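Spermidine N1-acetyltransferase (Vibrio cholerae O1 biovar El Tor, PDB 6DAU) probably transfers the acetyl group of acetyl-CoA to polyamines such as spermidine and spermine, as a member of the GNAT family of N-acetyltransferases. Local coordinates at residues H19-N24 with I88-H93; R8-G13 with R57-D62; F32-E37 with N47-D52. The protein carries 2 engineered substitutions. All coordinates share one frame; numbering follows the deposited sequence. Where two conformers were deposited one is given.

Contact 1. Residues H19-N24 with I88-H93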
loop_
_atom_site.group_PDB
_atom_site.type_symbol
_atom_site.label_atom_id
_atom_site.label_comp_id
_atom_site.label_asym_id
_atom_site.label_seq_id
_atom_site.Cartn_x
_atom_site.Cartn_y
_atom_site.Cartn_z
ATOM N N HIS C 19 -10.217 8.475 -28.634
ATOM C CA HIS C 19 -11.202 7.425 -28.471
ATOM C C HIS C 19 -12.189 7.454 -29.641
ATOM O O HIS C 19 -12.491 6.401 -30.205
ATOM C CB HIS C 19 -11.939 7.562 -27.148
ATOM C CG HIS C 19 -12.802 6.384 -26.826
ATOM N ND1 HIS C 19 -14.170 6.478 -26.754
ATOM C CD2 HIS C 19 -12.497 5.083 -26.585
ATOM C CE1 HIS C 19 -14.681 5.296 -26.481
ATOM N NE2 HIS C 19 -13.686 4.432 -26.370
ATOM N N ASN C 20 -12.654 8.652 -30.024
ATOM C CA ASN C 20 -13.584 8.787 -31.154
ATOM C C ASN C 20 -12.954 8.319 -32.463
ATOM O O ASN C 20 -13.649 7.753 -33.284
ATOM C CB ASN C 20 -14.095 10.231 -31.322
ATOM C CG ASN C 20 -15.050 10.647 -30.237
ATOM O OD1 ASN C 20 -15.771 9.811 -29.688
ATOM N ND2 ASN C 20 -15.083 11.956 -29.931
ATOM N N LEU C 21 -11.651 8.553 -32.637
ATOM C CA LEU C 21 -10.946 8.062 -33.827
ATOM C C LEU C 21 -10.976 6.542 -34.017
ATOM O O LEU C 21 -10.957 6.093 -35.167
ATOM C CB LEU C 21 -9.498 8.566 -33.903
ATOM C CG LEU C 21 -9.238 10.001 -34.352
ATOM C CD1 LEU C 21 -7.743 10.290 -34.265
ATOM C CD2 LEU C 21 -9.732 10.285 -35.744
ATOM N N ASN C 22 -11.034 5.769 -32.926
ATOM C CA ASN C 22 -11.161 4.300 -33.024
ATOM C C ASN C 22 -12.574 3.789 -33.294
ATOM O O ASN C 22 -12.741 2.721 -33.893
ATOM C CB ASN C 22 -10.667 3.606 -31.775
ATOM C CG ASN C 22 -9.305 4.098 -31.319
ATOM O OD1 ASN C 22 -8.376 4.274 -32.116
ATOM N ND2 ASN C 22 -9.169 4.290 -30.018
ATOM N N ASN C 23 -13.579 4.537 -32.857
ATOM C CA ASN C 23 -14.985 4.105 -32.935
ATOM C C ASN C 23 -15.481 3.864 -34.371
ATOM O O ASN C 23 -16.395 3.073 -34.605
ATOM C CB ASN C 23 -15.871 5.069 -32.092
ATOM C CG ASN C 23 -17.126 5.609 -32.821
ATOM O OD1 ASN C 23 -18.044 4.861 -33.176
ATOM N ND2 ASN C 23 -17.176 6.934 -32.987
ATOM N N ASN C 24 -14.850 4.550 -35.320
ATOM C CA ASN C 24 -15.026 4.310 -36.750
ATOM C C ASN C 24 -14.464 2.931 -37.165
ATOM O O ASN C 24 -15.146 2.156 -37.870
ATOM C CB ASN C 24 -14.352 5.448 -37.562
ATOM C CG ASN C 24 -15.208 5.926 -38.733
ATOM O OD1 ASN C 24 -16.316 6.432 -38.540
ATOM N ND2 ASN C 24 -14.691 5.779 -39.955
ATOM N N ILE C 88 -3.821 8.363 -38.337
ATOM C CA ILE C 88 -5.272 8.306 -38.521
ATOM C C ILE C 88 -5.742 9.720 -38.843
ATOM O O ILE C 88 -5.453 10.661 -38.087
ATOM C CB ILE C 88 -6.040 7.775 -37.277
ATOM C CG1 ILE C 88 -5.347 6.543 -36.661
ATOM C CG2 ILE C 88 -7.475 7.450 -37.661
ATOM C CD1 ILE C 88 -5.861 6.078 -35.307
ATOM N N ILE C 89 -6.440 9.877 -39.957
ATOM C CA ILE C 89 -7.084 11.146 -40.279
ATOM C C ILE C 89 -8.568 10.969 -40.010
ATOM O O ILE C 89 -9.144 9.970 -40.431
ATOM C CB ILE C 89 -6.790 11.538 -41.739
ATOM C CG1 ILE C 89 -5.280 11.738 -41.921
ATOM C CG2 ILE C 89 -7.568 12.803 -42.153
ATOM C CD1 ILE C 89 -4.850 11.654 -43.359
ATOM N N ALA C 90 -9.169 11.902 -39.278
ATOM C CA ALA C 90 -10.624 11.895 -39.021
ATOM C C ALA C 90 -11.414 11.846 -40.328
ATOM O O ALA C 90 -11.032 12.526 -41.285
ATOM C CB ALA C 90 -11.040 13.107 -38.189
ATOM N N PRO C 91 -12.489 11.026 -40.386
ATOM C CA PRO C 91 -13.304 10.855 -41.613
ATOM C C PRO C 91 -13.607 12.166 -42.344
ATOM O O PRO C 91 -13.424 12.223 -43.559
ATOM C CB PRO C 91 -14.609 10.230 -41.085
ATOM C CG PRO C 91 -14.162 9.457 -39.867
ATOM C CD PRO C 91 -13.011 10.211 -39.260
ATOM N N GLU C 92 -13.991 13.225 -41.625
ATOM C CA GLU C 92 -14.371 14.485 -42.296
ATOM C C GLU C 92 -13.192 15.195 -42.978
ATOM O O GLU C 92 -13.404 16.061 -43.823
ATOM C CB GLU C 92 -15.229 15.422 -41.397
ATOM C CG GLU C 92 -14.562 16.025 -40.159
ATOM C CD GLU C 92 -14.506 15.096 -38.924
ATOM O OE1 GLU C 92 -14.467 13.826 -39.044
ATOM O OE2 GLU C 92 -14.493 15.649 -37.797
ATOM N N HIS C 93 -11.958 14.797 -42.652
ATOM C CA HIS C 93 -10.772 15.465 -43.188
ATOM C C HIS C 93 -9.972 14.637 -44.196
ATOM O O HIS C 93 -8.925 15.080 -44.705
ATOM C CB HIS C 93 -9.900 16.012 -42.052
ATOM C CG HIS C 93 -10.624 16.977 -41.163
ATOM N ND1 HIS C 93 -11.156 18.166 -41.629
ATOM C CD2 HIS C 93 -10.916 16.928 -39.844
ATOM C CE1 HIS C 93 -11.747 18.804 -40.636
ATOM N NE2 HIS C 93 -11.624 18.074 -39.544
#
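Ile-88, near the end of strand 82-89, meets helix 15-24 through its CG2 branch, whose methyl lies 4.1 Å from CD2 of Leu-21. CG2 stands anti to the backbone N, and the CD1 end of the other branch comes loosely to 4.4 Å from OD1 of Asn-22. The amide nitrogen of that asparagine, ND2, is hydrogen-bonded to the hydroxyl of Tyr-36. At Ile-89 the side chain turns away from the helix. Ala-90 follows as the strand gives way to a turn, and here Leu-21 makes its closest approach: CD2 rests 3.8 Å from CA of Ala-90 and 4.0 Å from its CB. One leucine methyl thus touches both the strand end and the residue that leaves it. The amide of Asn-24 slides past the ring of Pro-91, ND2 of Asn-24 lying 3.7 Å from CG of the proline; Asn-24 is poorly ordered, and this edge of the contact is correspondingly uncertain. The 3-10 turn is closed by His-93 N donating to Ala-90 O at 2.8 Å, just before Gln-94, which begins a sequence matching the Q-x-x-G-x-A cofactor-loop signature of GNAT enzymes. Helix and strand are therefore joined here mainly by nondirectional methyl packing centred on Leu-21, which also touches Leu-70 of the adjoining strand.

Contact 2. Residues R8-G13 with R57-D62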
loop_
_atom_site.group_PDB
_atom_site.type_symbol
_atom_site.label_atom_id
_atom_site.label_comp_id
_atom_site.label_asym_id
_atom_site.label_seq_id
_atom_site.Cartn_x
_atom_site.Cartn_y
_atom_site.Cartn_z
ATOM N N ARG C 8 1.109 18.715 -32.305
ATOM C CA ARG C 8 1.487 18.989 -30.933
ATOM C C ARG C 8 1.318 17.718 -30.103
ATOM O O ARG C 8 0.488 16.841 -30.422
ATOM C CB ARG C 8 0.751 20.204 -30.326
ATOM C CG ARG C 8 -0.687 19.953 -29.986
ATOM C CD ARG C 8 -1.413 21.022 -29.157
ATOM N NE ARG C 8 -2.845 20.682 -29.344
ATOM C CZ ARG C 8 -3.475 19.669 -28.728
ATOM N NH1 ARG C 8 -2.837 18.917 -27.802
ATOM N NH2 ARG C 8 -4.741 19.395 -29.026
ATOM N N ALA C 9 2.121 17.643 -29.056
ATOM C CA ALA C 9 2.171 16.502 -28.163
ATOM C C ALA C 9 0.783 16.291 -27.569
ATOM O O ALA C 9 0.091 17.264 -27.196
ATOM C CB ALA C 9 3.189 16.751 -27.060
ATOM N N LEU C 10 0.380 15.022 -27.508
ATOM C CA LEU C 10 -0.904 14.634 -26.954
ATOM C C LEU C 10 -1.059 15.030 -25.484
ATOM O O LEU C 10 -0.116 14.899 -24.725
ATOM C CB LEU C 10 -1.071 13.116 -27.138
ATOM C CG LEU C 10 -2.336 12.525 -26.544
ATOM C CD1 LEU C 10 -3.050 11.762 -27.630
ATOM C CD2 LEU C 10 -1.914 11.586 -25.448
ATOM N N GLU C 11 -2.249 15.491 -25.100
ATOM C CA GLU C 11 -2.560 15.908 -23.723
ATOM C C GLU C 11 -3.754 15.090 -23.247
ATOM O O GLU C 11 -4.481 14.525 -24.073
ATOM C CB GLU C 11 -2.913 17.412 -23.658
ATOM C CG GLU C 11 -1.881 18.368 -24.241
ATOM C CD GLU C 11 -0.681 18.611 -23.349
ATOM O OE1 GLU C 11 0.270 19.303 -23.816
ATOM O OE2 GLU C 11 -0.650 18.086 -22.202
ATOM N N ARG C 12 -3.989 15.071 -21.932
ATOM C CA ARG C 12 -5.173 14.425 -21.355
ATOM C C ARG C 12 -6.473 14.844 -22.066
ATOM O O ARG C 12 -7.325 13.999 -22.361
ATOM C CB ARG C 12 -5.285 14.679 -19.850
ATOM C CG ARG C 12 -6.404 13.900 -19.156
ATOM C CD ARG C 12 -6.391 14.143 -17.633
ATOM N NE ARG C 12 -5.469 13.222 -16.963
ATOM C CZ ARG C 12 -4.238 13.530 -16.559
ATOM N NH1 ARG C 12 -3.502 12.594 -15.982
ATOM N NH2 ARG C 12 -3.733 14.770 -16.700
ATOM N N GLY C 13 -6.619 16.136 -22.348
ATOM C CA GLY C 13 -7.852 16.636 -23.006
ATOM C C GLY C 13 -8.081 16.079 -24.411
ATOM O O GLY C 13 -9.162 16.192 -24.929
ATOM N N ARG C 57 2.897 10.399 -29.366
ATOM C CA ARG C 57 1.676 10.755 -30.091
ATOM C C ARG C 57 1.537 12.247 -30.261
ATOM O O ARG C 57 1.856 13.034 -29.363
ATOM C CB ARG C 57 0.434 10.190 -29.392
ATOM C CG ARG C 57 0.324 8.681 -29.597
ATOM C CD ARG C 57 -0.877 8.088 -28.848
ATOM N NE ARG C 57 -0.944 6.645 -29.133
ATOM C CZ ARG C 57 -0.294 5.705 -28.437
ATOM N NH1 ARG C 57 -0.388 4.448 -28.802
ATOM N NH2 ARG C 57 0.445 6.012 -27.369
ATOM N N PHE C 58 1.055 12.630 -31.448
ATOM C CA PHE C 58 0.923 14.021 -31.810
ATOM C C PHE C 58 -0.436 14.211 -32.421
ATOM O O PHE C 58 -0.814 13.467 -33.345
ATOM C CB PHE C 58 2.058 14.427 -32.772
ATOM C CG PHE C 58 3.414 14.290 -32.160
ATOM C CD1 PHE C 58 3.912 15.305 -31.338
ATOM C CD2 PHE C 58 4.135 13.112 -32.309
ATOM C CE1 PHE C 58 5.142 15.164 -30.712
ATOM C CE2 PHE C 58 5.365 12.959 -31.672
ATOM C CZ PHE C 58 5.883 13.989 -30.891
ATOM N N VAL C 59 -1.203 15.166 -31.894
ATOM C CA VAL C 59 -2.482 15.456 -32.522
ATOM C C VAL C 59 -2.271 16.541 -33.568
ATOM O O VAL C 59 -1.510 17.492 -33.370
ATOM C CB VAL C 59 -3.670 15.701 -31.557
ATOM C CG1 VAL C 59 -3.428 15.142 -30.167
ATOM C CG2 VAL C 59 -4.095 17.150 -31.494
ATOM N N VAL C 60 -2.920 16.354 -34.705
ATOM C CA VAL C 60 -2.804 17.256 -35.824
ATOM C C VAL C 60 -3.973 18.239 -35.757
ATOM O O VAL C 60 -5.130 17.826 -35.664
ATOM C CB VAL C 60 -2.797 16.468 -37.151
ATOM C CG1 VAL C 60 -2.725 17.407 -38.356
ATOM C CG2 VAL C 60 -1.655 15.453 -37.170
ATOM N N GLU C 61 -3.655 19.533 -35.787
ATOM C CA GLU C 61 -4.645 20.621 -35.835
ATOM C C GLU C 61 -4.431 21.531 -37.038
ATOM O O GLU C 61 -3.313 21.650 -37.541
ATOM C CB GLU C 61 -4.618 21.452 -34.549
ATOM C CG GLU C 61 -5.149 20.710 -33.323
ATOM C CD GLU C 61 -4.744 21.336 -32.002
ATOM O OE1 GLU C 61 -5.591 21.357 -31.081
ATOM O OE2 GLU C 61 -3.583 21.803 -31.875
ATOM N N ASP C 62 -5.510 22.171 -37.499
ATOM C CA ASP C 62 -5.397 23.245 -38.484
ATOM C C ASP C 62 -5.330 24.603 -37.779
ATOM O O ASP C 62 -5.330 24.663 -36.539
ATOM C CB ASP C 62 -6.512 23.162 -39.558
ATOM C CG ASP C 62 -7.924 23.446 -39.010
ATOM O OD1 ASP C 62 -8.101 23.988 -37.891
ATOM O OD2 ASP C 62 -8.890 23.125 -39.735
#
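Arg-8 and Val-59 form a hydrogen-bonded antiparallel pair joining strand 6-9 to strand 56-61. Arg-8 N donates to Val-59 O at 3.1 Å, and Val-59 N returns a bond of 2.8 Å to Arg-8 O. That same carbonyl oxygen also receives a CA-H...O contact from Phe-58, the non-hydrogen-bonded partner of Ala-9. One residue on, Leu-10 N reaches Arg-57 O at 3.1 Å, as the first segment is leaving the sheet.

The ionic part belongs to Arg-8 and Glu-61. With CG lodged between the backbone N and the carbonyl carbon (chi1 74°), the arginine chain extends over the face that carries Val-59. It grips the carboxylate side-on: NE bonds to OE2 of Glu-61 at 2.9 Å, and NH2 bonds to OE1 of Glu-61 at 3.0 Å. The two flat groups are turned 65° apart, and both oxygens are approached from above the carboxylate plane, although OE1 lies in the plane of the guanidinium. The remaining guanidinium nitrogen, NH1, pairs with Asp-14. CG2 of Val-59 lies over one face of the guanidinium, offset toward its rim and 3.4 Å from NH2 of Arg-8.

Apolar pairs are few. CD1 of Leu-10 meets CG1 of Val-59 at 4.2 Å. On the face of the sheet opposite Val-59, CB of Ala-9 touches CE1 of Phe-58 at 4.4 Å, and Glu-37 of a neighbouring subunit packs against both residues.

Glu-61 is buried, and the two-nitrogen grip would offset the cost of burying its charge; Glu-61 and Asp-14 together probably fix the rotation of the guanidinium over the Val-59 face of the GNAT sheet.

Contact 3. Residues F32-E37 with N47-D52. Engineered in segment 32-37: Gln-33 (natural residue Glu).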
loop_
_atom_site.group_PDB
_atom_site.type_symbol
_atom_site.label_atom_id
_atom_site.label_comp_id
_atom_site.label_asym_id
_atom_site.label_seq_id
_atom_site.Cartn_x
_atom_site.Cartn_y
_atom_site.Cartn_z
ATOM N N PHE C 32 0.175 1.636 -25.307
ATOM C CA PHE C 32 1.404 1.032 -24.765
ATOM C C PHE C 32 1.245 -0.476 -24.633
ATOM O O PHE C 32 1.572 -1.054 -23.601
ATOM C CB PHE C 32 1.830 1.702 -23.463
ATOM C CG PHE C 32 2.313 3.121 -23.654
ATOM C CD1 PHE C 32 1.404 4.173 -23.844
ATOM C CD2 PHE C 32 3.698 3.395 -23.711
ATOM C CE1 PHE C 32 1.862 5.485 -24.058
ATOM C CE2 PHE C 32 4.150 4.696 -23.904
ATOM C CZ PHE C 32 3.227 5.746 -24.102
ATOM N N GLN C 33 0.723 -1.095 -25.700
ATOM C CA GLN C 33 0.541 -2.559 -25.799
ATOM C C GLN C 33 -0.567 -3.104 -24.894
ATOM O O GLN C 33 -0.765 -4.310 -24.816
ATOM C CB GLN C 33 1.877 -3.308 -25.585
ATOM C CG GLN C 33 3.031 -2.925 -26.531
ATOM C CD GLN C 33 2.938 -3.586 -27.922
ATOM O OE1 GLN C 33 2.284 -3.047 -28.827
ATOM N NE2 GLN C 33 3.620 -4.747 -28.103
ATOM N N GLU C 34 -1.308 -2.216 -24.222
ATOM C CA GLU C 34 -2.452 -2.655 -23.399
ATOM C C GLU C 34 -3.748 -2.407 -24.181
ATOM O O GLU C 34 -3.946 -1.303 -24.686
ATOM C CB GLU C 34 -2.444 -1.957 -22.051
ATOM C CG GLU C 34 -1.068 -2.049 -21.341
ATOM C CD GLU C 34 -1.174 -2.093 -19.837
ATOM O OE1 GLU C 34 -1.773 -3.041 -19.345
ATOM O OE2 GLU C 34 -0.660 -1.187 -19.148
ATOM N N PRO C 35 -4.600 -3.441 -24.336
ATOM C CA PRO C 35 -5.845 -3.308 -25.137
ATOM C C PRO C 35 -6.870 -2.468 -24.364
ATOM O O PRO C 35 -6.837 -2.447 -23.145
ATOM C CB PRO C 35 -6.329 -4.765 -25.274
ATOM C CG PRO C 35 -5.858 -5.425 -23.981
ATOM C CD PRO C 35 -4.521 -4.758 -23.645
ATOM N N TYR C 36 -7.721 -1.720 -25.050
ATOM C CA TYR C 36 -8.822 -1.028 -24.366
ATOM C C TYR C 36 -9.966 -0.906 -25.372
ATOM O O TYR C 36 -9.717 -0.895 -26.588
ATOM C CB TYR C 36 -8.414 0.362 -23.873
ATOM C CG TYR C 36 -8.073 1.328 -24.977
ATOM C CD1 TYR C 36 -6.786 1.346 -25.553
ATOM C CD2 TYR C 36 -9.048 2.191 -25.490
ATOM C CE1 TYR C 36 -6.474 2.218 -26.590
ATOM C CE2 TYR C 36 -8.766 3.053 -26.540
ATOM C CZ TYR C 36 -7.484 3.089 -27.071
ATOM O OH TYR C 36 -7.202 3.980 -28.103
ATOM N N GLU C 37 -11.197 -0.823 -24.860
ATOM C CA GLU C 37 -12.349 -0.480 -25.692
ATOM C C GLU C 37 -13.051 0.787 -25.177
ATOM O O GLU C 37 -13.603 1.551 -25.970
ATOM C CB GLU C 37 -13.340 -1.658 -25.744
ATOM C CG GLU C 37 -12.716 -2.926 -26.332
ATOM C CD GLU C 37 -13.708 -4.049 -26.542
ATOM O OE1 GLU C 37 -14.240 -4.631 -25.582
ATOM O OE2 GLU C 37 -13.967 -4.359 -27.702
ATOM N N ASN C 47 -2.986 7.684 -17.763
ATOM C CA ASN C 47 -2.369 8.071 -16.483
ATOM C C ASN C 47 -1.168 7.191 -16.143
ATOM O O ASN C 47 -0.175 7.681 -15.678
ATOM C CB ASN C 47 -3.368 8.037 -15.313
ATOM C CG ASN C 47 -4.467 9.091 -15.462
ATOM O OD1 ASN C 47 -4.291 10.117 -16.117
ATOM N ND2 ASN C 47 -5.620 8.832 -14.872
ATOM N N LYS C 48 -1.273 5.889 -16.413
ATOM C CA LYS C 48 -0.208 4.973 -16.077
ATOM C C LYS C 48 1.056 5.213 -16.949
ATOM O O LYS C 48 2.177 5.059 -16.471
ATOM C CB LYS C 48 -0.725 3.552 -16.252
ATOM C CG LYS C 48 0.300 2.467 -15.937
ATOM C CD LYS C 48 -0.375 1.102 -16.149
ATOM C CE LYS C 48 0.615 -0.044 -15.963
ATOM N NZ LYS C 48 -0.103 -1.276 -16.385
ATOM N N HIS C 49 0.877 5.586 -18.216
ATOM C CA HIS C 49 2.015 5.586 -19.136
ATOM C C HIS C 49 2.473 6.977 -19.541
ATOM O O HIS C 49 3.281 7.119 -20.469
ATOM C CB HIS C 49 1.695 4.745 -20.377
ATOM C CG HIS C 49 1.507 3.276 -20.096
ATOM N ND1 HIS C 49 2.564 2.396 -19.982
ATOM C CD2 HIS C 49 0.379 2.539 -19.920
ATOM C CE1 HIS C 49 2.100 1.184 -19.734
ATOM N NE2 HIS C 49 0.776 1.244 -19.700
ATOM N N ILE C 50 1.992 8.011 -18.833
ATOM C CA ILE C 50 2.234 9.396 -19.220
ATOM C C ILE C 50 3.724 9.745 -19.444
ATOM O O ILE C 50 4.020 10.547 -20.336
ATOM C CB ILE C 50 1.537 10.371 -18.239
ATOM C CG1 ILE C 50 1.648 11.833 -18.717
ATOM C CG2 ILE C 50 2.075 10.217 -16.811
ATOM C CD1 ILE C 50 0.679 12.801 -18.055
ATOM N N HIS C 51 4.646 9.142 -18.688
ATOM C CA HIS C 51 6.081 9.453 -18.863
ATOM C C HIS C 51 6.835 8.374 -19.623
ATOM O O HIS C 51 8.058 8.403 -19.683
ATOM C CB HIS C 51 6.753 9.669 -17.475
ATOM C CG HIS C 51 6.185 10.832 -16.731
ATOM N ND1 HIS C 51 6.395 12.149 -17.116
ATOM C CD2 HIS C 51 5.365 10.881 -15.653
ATOM C CE1 HIS C 51 5.736 12.956 -16.307
ATOM N NE2 HIS C 51 5.099 12.214 -15.405
ATOM N N ASP C 52 6.114 7.396 -20.139
ATOM C CA ASP C 52 6.749 6.279 -20.808
ATOM C C ASP C 52 7.066 6.692 -22.267
ATOM O O ASP C 52 6.176 7.159 -23.007
ATOM C CB ASP C 52 5.825 5.064 -20.729
ATOM C CG ASP C 52 6.453 3.785 -21.287
ATOM O OD1 ASP C 52 7.426 3.821 -22.094
ATOM O OD2 ASP C 52 5.929 2.701 -20.944
#
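A single carboxylate oxygen, OE2 of Glu-34, accepts from two neighbouring residues of helix 39-49. Lys-48 NZ donates at 2.8 Å to the syn lone pair, on the side of the other oxygen, in a salt bridge; His-49 NE2 donates at 2.9 Å to the anti lone pair. The histidine bond is nearly straight, with an N-H...O angle of 168°, and OE2 lies in the plane of the ring, yet the carboxylate stands almost perpendicular to that ring. Lys-48 reaches the oxygen with a fully extended chain that crosses the glutamate at about a right angle.

Phe-32 flanks the histidine. The two rings form an offset, near-parallel pair, their planes 3° apart and their centroids 4.8 Å apart with little ring-on-ring overlap, and each takes the other's CB over its face instead. These are reciprocal CH-pi contacts: CB of Phe-32 is 3.6 Å from the centroid of the His-49 ring, and CB of His-49 is 3.7 Å from that of Phe-32. The opposite face of the imidazole is lined near its rim by CG of Lys-48. A type I turn from His-49 to Asp-52 brings Asp-52 round to the phenyl edge, where its carbonyl O is 3.3 Å from CE2 of Phe-32; its OD1 is held by the backbone N of Ala-54.

Phe-32 and the engineered Gln-33 (Glu in the natural sequence) both have left-handed backbone conformations and form the tight connection of the hairpin between strands 29-31 and 34-36. The contact thus ties the hairpin to the end of helix 39-49. Glu-34 would favour a proton on His-49 NE2 and may stabilise the protonated ring, an effect that adjacent Lys-48 would temper.

All three contacts lie in the GNAT domain, with about 14 Å (contacts 1 and 2), 16 Å (2 and 3) and 19 Å (1 and 3) between centres. Contacts 1 and 2 reach the same mixed sheet, contact 1 at strand 82-89 and contact 2 at strands 6-9 and 56-61, and their segments alternate along the chain. Contact 3 falls between the two halves of each, in the hairpin and helix 39-49 that follow helix 15-24. Hydrogen bonds connect it to both: His-19 to Glu-37 on one side, Arg-12 to Asn-47 on the other. Contacts 2 and 3 also touch a common neighbouring subunit, so the sheet edge and the turn after helix 39-49 both face the same partner.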